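Local coordinates for protein carnitinyl-CoA dehydratase (Mycobacterium avium, PDB 3R0O) that probably catalyses the reversible dehydration of carnitinyl-CoA to its enoyl thioester, as a lyase of the enoyl-CoA hydratase/isomerase (crotonase) family, at residues A[27-32]-A[64-69]; A[103-108]-A[219-224]; A[129-134]-A[188-193]. All coordinates share one frame; numbering follows the deposited sequence.

Contact 1. Residues A[27-32]-A[64-69]; sequences LITIDR and VITGAG
I28 and I30 of strand 25-30 hold strand 62-67 through both their N-H and C=O groups, the usual pattern of neighbouring parallel strands. I28 N gives its hydrogen to V64 O at 2.7 Å in an almost straight bond (178° at the hydrogen), and I28 O takes T66 N at 2.9 Å. Two residues on, I30 N reaches T66 O at 2.7 Å while I30 O receives A68 N at 2.8 Å, carrying the ladder just past the last strand residue, G67. The carbonyls accept CA-H contacts as well: I65 CA lies 3.2 Å from I28 O. L27, T29 and D31 turn their backbone polar groups the other way, to E20, V18 and A16. The two strands are successive members of a beta-alpha-beta unit, a right-handed crossover through helix 41-56, within the core sheet of the crotonase fold. I28 and I65, beta-branched and suited to extended backbone, both pack on V47 of that helix. On the other face L27 CD1 meets V64 CG1 at 3.6 Å beneath helix 198-210. T29 and T66 run alongside each other there, T29 OG1 against the T66 methyl CG2 (3.6 Å). T66 OG1, anti to its backbone N (chi1 -159°), is instead bonded to A113 O, so a buried hydroxyl is satisfied by the next strand. G67 N is bonded to N115 OD1 and A68 O to N37 ND2.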
loop_
_atom_site.group_PDB
_atom_site.type_symbol
_atom_site.label_atom_id
_atom_site.label_comp_id
_atom_site.label_asym_id
_atom_site.label_seq_id
_atom_site.Cartn_x
_atom_site.Cartn_y
_atom_site.Cartn_z
ATOM N N LEU A 27 -28.463 0.956 -10.744
ATOM C CA LEU A 27 -27.911 -0.310 -11.201
ATOM C C LEU A 27 -27.691 -0.284 -12.721
ATOM O O LEU A 27 -28.647 -0.136 -13.516
ATOM C CB LEU A 27 -28.840 -1.492 -10.808
ATOM C CG LEU A 27 -28.494 -2.909 -11.307
ATOM C CD1 LEU A 27 -27.196 -3.480 -10.687
ATOM C CD2 LEU A 27 -29.657 -3.888 -11.070
ATOM N N ILE A 28 -26.437 -0.439 -13.115
ATOM C CA ILE A 28 -26.062 -0.465 -14.519
ATOM C C ILE A 28 -25.675 -1.874 -14.869
ATOM O O ILE A 28 -24.856 -2.460 -14.178
ATOM C CB ILE A 28 -24.828 0.428 -14.785
ATOM C CG1 ILE A 28 -25.096 1.858 -14.292
ATOM C CG2 ILE A 28 -24.436 0.324 -16.279
ATOM C CD1 ILE A 28 -23.860 2.733 -14.165
ATOM N N THR A 29 -26.251 -2.418 -15.942
ATOM C CA THR A 29 -25.966 -3.772 -16.359
ATOM C C THR A 29 -25.433 -3.679 -17.764
ATOM O O THR A 29 -26.145 -3.218 -18.677
ATOM C CB THR A 29 -27.243 -4.668 -16.336
ATOM O OG1 THR A 29 -27.798 -4.689 -15.011
ATOM C CG2 THR A 29 -26.918 -6.093 -16.771
ATOM N N ILE A 30 -24.188 -4.117 -17.956
ATOM C CA ILE A 30 -23.679 -4.315 -19.307
ATOM C C ILE A 30 -24.421 -5.495 -19.902
ATOM O O ILE A 30 -24.386 -6.588 -19.344
ATOM C CB ILE A 30 -22.175 -4.569 -19.345
ATOM C CG1 ILE A 30 -21.427 -3.352 -18.750
ATOM C CG2 ILE A 30 -21.757 -4.899 -20.791
ATOM C CD1 ILE A 30 -19.910 -3.577 -18.551
ATOM N N ASP A 31 -25.122 -5.265 -21.015
ATOM C CA ASP A 31 -26.044 -6.269 -21.528
ATOM C C ASP A 31 -25.700 -6.751 -22.927
ATOM O O ASP A 31 -26.442 -6.494 -23.876
ATOM C CB ASP A 31 -27.477 -5.734 -21.483
ATOM C CG ASP A 31 -28.541 -6.842 -21.651
ATOM O OD1 ASP A 31 -28.234 -8.067 -21.619
ATOM O OD2 ASP A 31 -29.708 -6.461 -21.821
ATOM N N ARG A 32 -24.565 -7.442 -23.060
ATOM C CA ARG A 32 -24.195 -8.093 -24.322
ATOM C C ARG A 32 -23.673 -9.498 -24.033
ATOM O O ARG A 32 -22.521 -9.800 -24.333
ATOM C CB ARG A 32 -23.130 -7.297 -25.088
ATOM C CG ARG A 32 -23.505 -5.859 -25.472
ATOM C CD ARG A 32 -22.373 -5.175 -26.249
ATOM N NE ARG A 32 -22.103 -5.764 -27.565
ATOM C CZ ARG A 32 -20.894 -6.104 -28.020
ATOM N NH1 ARG A 32 -19.799 -5.924 -27.281
ATOM N NH2 ARG A 32 -20.765 -6.628 -29.229
ATOM N N VAL A 64 -24.141 0.619 -8.770
ATOM C CA VAL A 64 -23.682 -0.744 -8.964
ATOM C C VAL A 64 -23.570 -0.997 -10.457
ATOM O O VAL A 64 -24.483 -0.660 -11.221
ATOM C CB VAL A 64 -24.653 -1.771 -8.309
ATOM C CG1 VAL A 64 -24.241 -3.229 -8.648
ATOM C CG2 VAL A 64 -24.743 -1.551 -6.766
ATOM N N ILE A 65 -22.433 -1.547 -10.882
ATOM C CA ILE A 65 -22.270 -1.993 -12.267
ATOM C C ILE A 65 -22.075 -3.518 -12.312
ATOM O O ILE A 65 -21.341 -4.079 -11.496
ATOM C CB ILE A 65 -21.092 -1.239 -12.981
ATOM C CG1 ILE A 65 -21.085 -1.531 -14.488
ATOM C CG2 ILE A 65 -19.742 -1.572 -12.341
ATOM C CD1 ILE A 65 -20.317 -0.456 -15.341
ATOM N N THR A 66 -22.735 -4.185 -13.254
ATOM C CA THR A 66 -22.644 -5.632 -13.381
ATOM C C THR A 66 -22.753 -6.041 -14.860
ATOM O O THR A 66 -23.026 -5.194 -15.723
ATOM C CB THR A 66 -23.751 -6.314 -12.500
ATOM O OG1 THR A 66 -23.406 -7.685 -12.211
ATOM C CG2 THR A 66 -25.143 -6.230 -13.175
ATOM N N GLY A 67 -22.536 -7.329 -15.155
ATOM C CA GLY A 67 -22.676 -7.863 -16.525
ATOM C C GLY A 67 -23.870 -8.803 -16.565
ATOM O O GLY A 67 -24.178 -9.440 -15.566
ATOM N N ALA A 68 -24.557 -8.874 -17.703
ATOM C CA ALA A 68 -25.656 -9.836 -17.888
ATOM C C ALA A 68 -25.167 -11.294 -17.841
ATOM O O ALA A 68 -24.044 -11.603 -18.280
ATOM C CB ALA A 68 -26.376 -9.574 -19.197
ATOM N N GLY A 69 -26.013 -12.175 -17.307
ATOM C CA GLY A 69 -25.713 -13.611 -17.268
ATOM C C GLY A 69 -24.709 -13.982 -16.174
ATOM O O GLY A 69 -24.404 -13.182 -15.270
#

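Contact 2. Residues A[103-108]-A[219-224]; sequences HHFIDK and ASKRVA. With EDO (1,2-ethanediol), chain D.
K221 reaches from its helix to the loop 103-108 with its whole chain extended (chi1 179°); a long lysine suits the span, its amine ending among backbone carbonyls. Among the hydrogen bonds, K221 NZ gives to I106 O and to K108 O, each at 2.9 Å. NZ is tilted 27° from the plane of the I106 carbonyl and stands well above that of K108. A water that also accepts from I106 N lies 2.6 Å from K221 NZ, and D130 OD2 adds a salt bridge, so the buried ammonium has four oxygen partners, and its positive charge is probably stabilised. The same water is bonded to an ethanediol, probably from the crystallisation liquor, whose O1 donates to H104 O.

The second charged pair is a salt bridge: R222 NH1 meets D107 OD1 at 2.8 Å. The acid lies near the guanidinium plane, but the donor comes from above the carboxylate, the two planes being 75° apart. R222 NE has a second acid, E245 of the second subunit.

Aromatic packing completes the contact. K221 NZ stands over the F105 ring face, 4.9 Å from its centroid, in a cation-pi interaction, and K221 CE approaches F105 CE1 at 3.7 Å. R222 CG lies at the ring edge, 4.1 Å from F105 CE2.

The loop leads into strand 110-114, with I106 on helix 41-56, while helix 214-225 packs its A219, S220, V223 and A224 on the second subunit.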
loop_
_atom_site.group_PDB
_atom_site.type_symbol
_atom_site.label_atom_id
_atom_site.label_comp_id
_atom_site.label_asym_id
_atom_site.label_seq_id
_atom_site.Cartn_x
_atom_site.Cartn_y
_atom_site.Cartn_z
ATOM N N HIS A 103 -11.854 6.451 -16.184
ATOM C CA HIS A 103 -11.256 7.746 -15.855
ATOM C C HIS A 103 -12.400 8.747 -15.759
ATOM O O HIS A 103 -12.399 9.797 -16.391
ATOM C CB HIS A 103 -10.202 8.130 -16.916
ATOM C CG HIS A 103 -9.374 9.344 -16.579
ATOM N ND1 HIS A 103 -8.432 9.854 -17.441
ATOM C CD2 HIS A 103 -9.358 10.157 -15.494
ATOM C CE1 HIS A 103 -7.860 10.919 -16.899
ATOM N NE2 HIS A 103 -8.397 11.117 -15.713
ATOM N N HIS A 104 -13.396 8.372 -14.963
ATOM C CA HIS A 104 -14.656 9.110 -14.882
ATOM C C HIS A 104 -15.031 9.144 -13.403
ATOM O O HIS A 104 -15.928 8.434 -12.954
ATOM C CB HIS A 104 -15.718 8.409 -15.761
ATOM C CG HIS A 104 -17.009 9.170 -15.918
ATOM N ND1 HIS A 104 -17.984 8.788 -16.817
ATOM C CD2 HIS A 104 -17.489 10.280 -15.302
ATOM C CE1 HIS A 104 -19.004 9.628 -16.757
ATOM N NE2 HIS A 104 -18.736 10.534 -15.835
ATOM N N PHE A 105 -14.307 9.957 -12.627
ATOM C CA PHE A 105 -14.592 10.038 -11.184
ATOM C C PHE A 105 -15.985 10.653 -10.909
ATOM O O PHE A 105 -16.349 11.637 -11.535
ATOM C CB PHE A 105 -13.485 10.823 -10.456
ATOM C CG PHE A 105 -13.660 10.880 -8.954
ATOM C CD1 PHE A 105 -13.018 9.963 -8.132
ATOM C CD2 PHE A 105 -14.464 11.853 -8.374
ATOM C CE1 PHE A 105 -13.174 10.013 -6.750
ATOM C CE2 PHE A 105 -14.632 11.901 -6.995
ATOM C CZ PHE A 105 -13.977 10.999 -6.185
ATOM N N ILE A 106 -16.767 10.045 -10.003
ATOM C CA ILE A 106 -18.007 10.667 -9.513
ATOM C C ILE A 106 -18.055 10.611 -7.985
ATOM O O ILE A 106 -17.373 9.793 -7.365
ATOM C CB ILE A 106 -19.277 10.012 -10.108
ATOM C CG1 ILE A 106 -19.425 8.539 -9.689
ATOM C CG2 ILE A 106 -19.261 10.097 -11.637
ATOM C CD1 ILE A 106 -20.845 7.960 -9.923
ATOM N N ASP A 107 -18.883 11.460 -7.375
ATOM C CA ASP A 107 -18.981 11.534 -5.918
ATOM C C ASP A 107 -19.613 10.301 -5.281
ATOM O O ASP A 107 -19.315 9.972 -4.140
ATOM C CB ASP A 107 -19.791 12.763 -5.511
ATOM C CG ASP A 107 -19.084 14.071 -5.837
ATOM O OD1 ASP A 107 -17.843 14.162 -5.710
ATOM O OD2 ASP A 107 -19.788 15.019 -6.197
ATOM N N LYS A 108 -20.493 9.637 -6.029
ATOM C CA LYS A 108 -21.280 8.512 -5.527
ATOM C C LYS A 108 -20.430 7.234 -5.482
ATOM O O LYS A 108 -19.640 6.980 -6.386
ATOM C CB LYS A 108 -22.519 8.300 -6.415
ATOM C CG LYS A 108 -23.231 9.591 -6.862
ATOM C CD LYS A 108 -23.678 10.460 -5.668
ATOM C CE LYS A 108 -24.101 11.880 -6.148
ATOM N NZ LYS A 108 -25.451 11.859 -6.744
ATOM N N ALA A 219 -18.072 13.145 0.550
ATOM C CA ALA A 219 -16.892 13.901 1.001
ATOM C C ALA A 219 -15.784 12.951 1.391
ATOM O O ALA A 219 -14.619 13.168 1.041
ATOM C CB ALA A 219 -17.246 14.834 2.183
ATOM N N SER A 220 -16.145 11.872 2.090
ATOM C CA SER A 220 -15.182 10.847 2.467
ATOM C C SER A 220 -14.557 10.215 1.226
ATOM O O SER A 220 -13.331 10.007 1.182
ATOM C CB SER A 220 -15.791 9.789 3.420
ATOM O OG SER A 220 -16.215 10.392 4.655
ATOM N N LYS A 221 -15.381 9.932 0.210
ATOM C CA LYS A 221 -14.846 9.380 -1.047
ATOM C C LYS A 221 -13.805 10.312 -1.679
ATOM O O LYS A 221 -12.724 9.842 -2.083
ATOM C CB LYS A 221 -15.949 9.029 -2.047
ATOM C CG LYS A 221 -15.406 8.485 -3.340
ATOM C CD LYS A 221 -16.486 8.096 -4.318
ATOM C CE LYS A 221 -15.821 7.715 -5.654
ATOM N NZ LYS A 221 -16.781 7.087 -6.645
ATOM N N ARG A 222 -14.097 11.614 -1.749
ATOM C CA ARG A 222 -13.119 12.574 -2.318
ATOM C C ARG A 222 -11.832 12.649 -1.496
ATOM O O ARG A 222 -10.749 12.657 -2.076
ATOM C CB ARG A 222 -13.703 13.980 -2.519
ATOM C CG ARG A 222 -14.877 14.025 -3.522
ATOM C CD ARG A 222 -15.366 15.429 -3.839
ATOM N NE ARG A 222 -16.003 16.026 -2.676
ATOM C CZ ARG A 222 -17.300 15.932 -2.371
ATOM N NH1 ARG A 222 -18.129 15.239 -3.139
ATOM N NH2 ARG A 222 -17.763 16.541 -1.282
ATOM N N VAL A 223 -11.950 12.701 -0.163
ATOM C CA VAL A 223 -10.769 12.724 0.713
ATOM C C VAL A 223 -9.916 11.478 0.534
ATOM O O VAL A 223 -8.683 11.574 0.443
ATOM C CB VAL A 223 -11.114 12.897 2.196
ATOM C CG1 VAL A 223 -9.832 12.750 3.073
ATOM C CG2 VAL A 223 -11.741 14.288 2.447
ATOM N N ALA A 224 -10.582 10.321 0.444
ATOM C CA ALA A 224 -9.905 9.033 0.361
ATOM C C ALA A 224 -9.082 8.918 -0.916
ATOM O O ALA A 224 -7.963 8.387 -0.907
ATOM C CB ALA A 224 -10.905 7.897 0.450
HETATM C C1 EDO D . -16.416 5.109 -12.098
HETATM O O1 EDO D . -16.921 6.249 -11.395
HETATM C C2 EDO D . -15.385 4.380 -11.246
HETATM O O2 EDO D . -15.826 4.353 -9.878
HETATM O O HOH W 1 -15.730 7.399 -9.003
#

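Contact 3. Residues A[129-134]-A[188-193]; sequences SDLVIA and LINEVV
N190 turns its carboxamide back along strand 131-135, where OD1 accepts V132 N at 2.8 Å, nearly straight and in the amide plane. With CG anti to its carbonyl carbon (chi1 -54°), the side chain continues the ladder where the backbone has not yet become strand. It slants past L131, whose CD2 lies beside the amide, and ND2 bonds to K166 O and E170 OE1 of the second subunit. An asparagine suits this place, offering an acceptor to its own sheet and a donor to the second subunit. N190 N bonds to V132 O at 2.7 Å; A134 N to E191 O and V193 N to A134 O complete the parallel pairing.

I189 CG2 meets V132 CG1 at 3.5 Å, and I189 CD1 touches A134 CB at 3.8 Å, the small alanine accepting the longer chain's end. On the other face I133 and E191 run alongside each other, I133 CD1 3.3 Å from E191 OE1, with I133 CG2 against V193 CG2 at 3.9 Å.

Strand 191-193 is an edge strand of the core sheet within this chain. I133 and V193 pack under helix 198-210, I189 and V192 on helix 180-186, and strand 110-114 flanks strand 131-135 on its other side.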
loop_
_atom_site.group_PDB
_atom_site.type_symbol
_atom_site.label_atom_id
_atom_site.label_comp_id
_atom_site.label_asym_id
_atom_site.label_seq_id
_atom_site.Cartn_x
_atom_site.Cartn_y
_atom_site.Cartn_z
ATOM N N SER A 129 -13.509 0.767 -9.647
ATOM C CA SER A 129 -14.685 0.858 -8.749
ATOM C C SER A 129 -14.220 1.024 -7.301
ATOM O O SER A 129 -13.055 0.773 -7.003
ATOM C CB SER A 129 -15.572 -0.385 -8.918
ATOM O OG SER A 129 -15.992 -0.517 -10.276
ATOM N N ASP A 130 -15.084 1.522 -6.416
ATOM C CA ASP A 130 -14.712 1.687 -5.020
ATOM C C ASP A 130 -14.669 0.355 -4.236
ATOM O O ASP A 130 -13.796 0.151 -3.378
ATOM C CB ASP A 130 -15.656 2.669 -4.346
ATOM C CG ASP A 130 -15.615 4.033 -5.020
ATOM O OD1 ASP A 130 -14.485 4.489 -5.328
ATOM O OD2 ASP A 130 -16.689 4.619 -5.265
ATOM N N LEU A 131 -15.633 -0.509 -4.529
ATOM C CA LEU A 131 -15.855 -1.738 -3.804
ATOM C C LEU A 131 -16.140 -2.853 -4.827
ATOM O O LEU A 131 -16.568 -2.584 -5.961
ATOM C CB LEU A 131 -17.043 -1.530 -2.852
ATOM C CG LEU A 131 -16.839 -0.410 -1.804
ATOM C CD1 LEU A 131 -18.131 -0.020 -1.117
ATOM C CD2 LEU A 131 -15.819 -0.836 -0.765
ATOM N N VAL A 132 -15.882 -4.097 -4.443
ATOM C CA VAL A 132 -16.102 -5.223 -5.360
ATOM C C VAL A 132 -16.695 -6.436 -4.667
ATOM O O VAL A 132 -16.169 -6.865 -3.640
ATOM C CB VAL A 132 -14.789 -5.671 -6.093
ATOM C CG1 VAL A 132 -15.091 -6.871 -7.010
ATOM C CG2 VAL A 132 -14.182 -4.530 -6.894
ATOM N N ILE A 133 -17.779 -6.991 -5.244
ATOM C CA ILE A 133 -18.291 -8.298 -4.836
ATOM C C ILE A 133 -18.185 -9.218 -6.041
ATOM O O ILE A 133 -18.571 -8.846 -7.153
ATOM C CB ILE A 133 -19.748 -8.244 -4.299
ATOM C CG1 ILE A 133 -19.782 -7.389 -3.024
ATOM C CG2 ILE A 133 -20.248 -9.669 -3.967
ATOM C CD1 ILE A 133 -21.131 -7.279 -2.372
ATOM N N ALA A 134 -17.600 -10.390 -5.827
ATOM C CA ALA A 134 -17.450 -11.356 -6.911
ATOM C C ALA A 134 -18.166 -12.662 -6.561
ATOM O O ALA A 134 -18.286 -13.011 -5.397
ATOM C CB ALA A 134 -15.975 -11.624 -7.213
ATOM N N LEU A 188 -8.208 -7.329 -2.181
ATOM C CA LEU A 188 -8.476 -6.715 -3.476
ATOM C C LEU A 188 -9.989 -6.585 -3.741
ATOM O O LEU A 188 -10.425 -5.701 -4.470
ATOM C CB LEU A 188 -7.833 -7.545 -4.599
ATOM C CG LEU A 188 -8.071 -7.092 -6.055
ATOM C CD1 LEU A 188 -7.465 -5.709 -6.396
ATOM C CD2 LEU A 188 -7.521 -8.131 -7.039
ATOM N N ILE A 189 -10.776 -7.501 -3.194
ATOM C CA ILE A 189 -12.231 -7.423 -3.333
ATOM C C ILE A 189 -12.870 -7.552 -1.948
ATOM O O ILE A 189 -12.162 -7.901 -0.998
ATOM C CB ILE A 189 -12.774 -8.476 -4.303
ATOM C CG1 ILE A 189 -12.589 -9.884 -3.724
ATOM C CG2 ILE A 189 -12.149 -8.292 -5.722
ATOM C CD1 ILE A 189 -13.367 -10.931 -4.523
ATOM N N ASN A 190 -14.166 -7.246 -1.820
ATOM C CA ASN A 190 -14.766 -7.156 -0.476
ATOM C C ASN A 190 -15.553 -8.383 -0.057
ATOM O O ASN A 190 -15.731 -8.632 1.126
ATOM C CB ASN A 190 -15.636 -5.903 -0.312
ATOM C CG ASN A 190 -14.886 -4.631 -0.661
ATOM O OD1 ASN A 190 -14.847 -4.244 -1.825
ATOM N ND2 ASN A 190 -14.247 -4.005 0.336
ATOM N N GLU A 191 -16.030 -9.149 -1.029
ATOM C CA GLU A 191 -16.874 -10.280 -0.710
ATOM C C GLU A 191 -16.902 -11.256 -1.866
ATOM O O GLU A 191 -16.778 -10.860 -3.028
ATOM C CB GLU A 191 -18.294 -9.800 -0.371
ATOM C CG GLU A 191 -19.115 -10.860 0.339
ATOM C CD GLU A 191 -20.503 -10.399 0.709
ATOM O OE1 GLU A 191 -20.927 -9.287 0.301
ATOM O OE2 GLU A 191 -21.184 -11.179 1.400
ATOM N N VAL A 192 -17.068 -12.534 -1.523
ATOM C CA VAL A 192 -17.249 -13.591 -2.498
ATOM C C VAL A 192 -18.591 -14.235 -2.142
ATOM O O VAL A 192 -18.817 -14.524 -0.969
ATOM C CB VAL A 192 -16.089 -14.612 -2.416
ATOM C CG1 VAL A 192 -16.398 -15.879 -3.222
ATOM C CG2 VAL A 192 -14.765 -13.956 -2.887
ATOM N N VAL A 193 -19.474 -14.422 -3.133
ATOM C CA VAL A 193 -20.845 -14.937 -2.926
ATOM C C VAL A 193 -21.163 -16.006 -3.986
ATOM O O VAL A 193 -20.430 -16.124 -4.955
ATOM C CB VAL A 193 -21.914 -13.803 -2.979
ATOM C CG1 VAL A 193 -21.681 -12.767 -1.857
ATOM C CG2 VAL A 193 -21.988 -13.145 -4.387
#

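How the contacts relate
Along the chain, contact 1 closes before contact 2 opens, and contact 3 falls between the segments of contact 2. Contacts 1 and 3 belong to one six-stranded sheet: contact 1 pairs the second and third strands, contact 3 the last two, and strand 110-114 lies between; the contact centres are about 15 Å apart. Helix 198-210 packs on both. Contact 2 lies off the sheet, its centre about 18 Å from contact 3's and 22 Å from contact 1's. D130 joins contacts 2 and 3 by its salt bridge to K221, tying the loop before strand 131-135 to helix 214-225 at the subunit interface. Both these contacts touch the second subunit; contact 1 touches no other chain of the assembly.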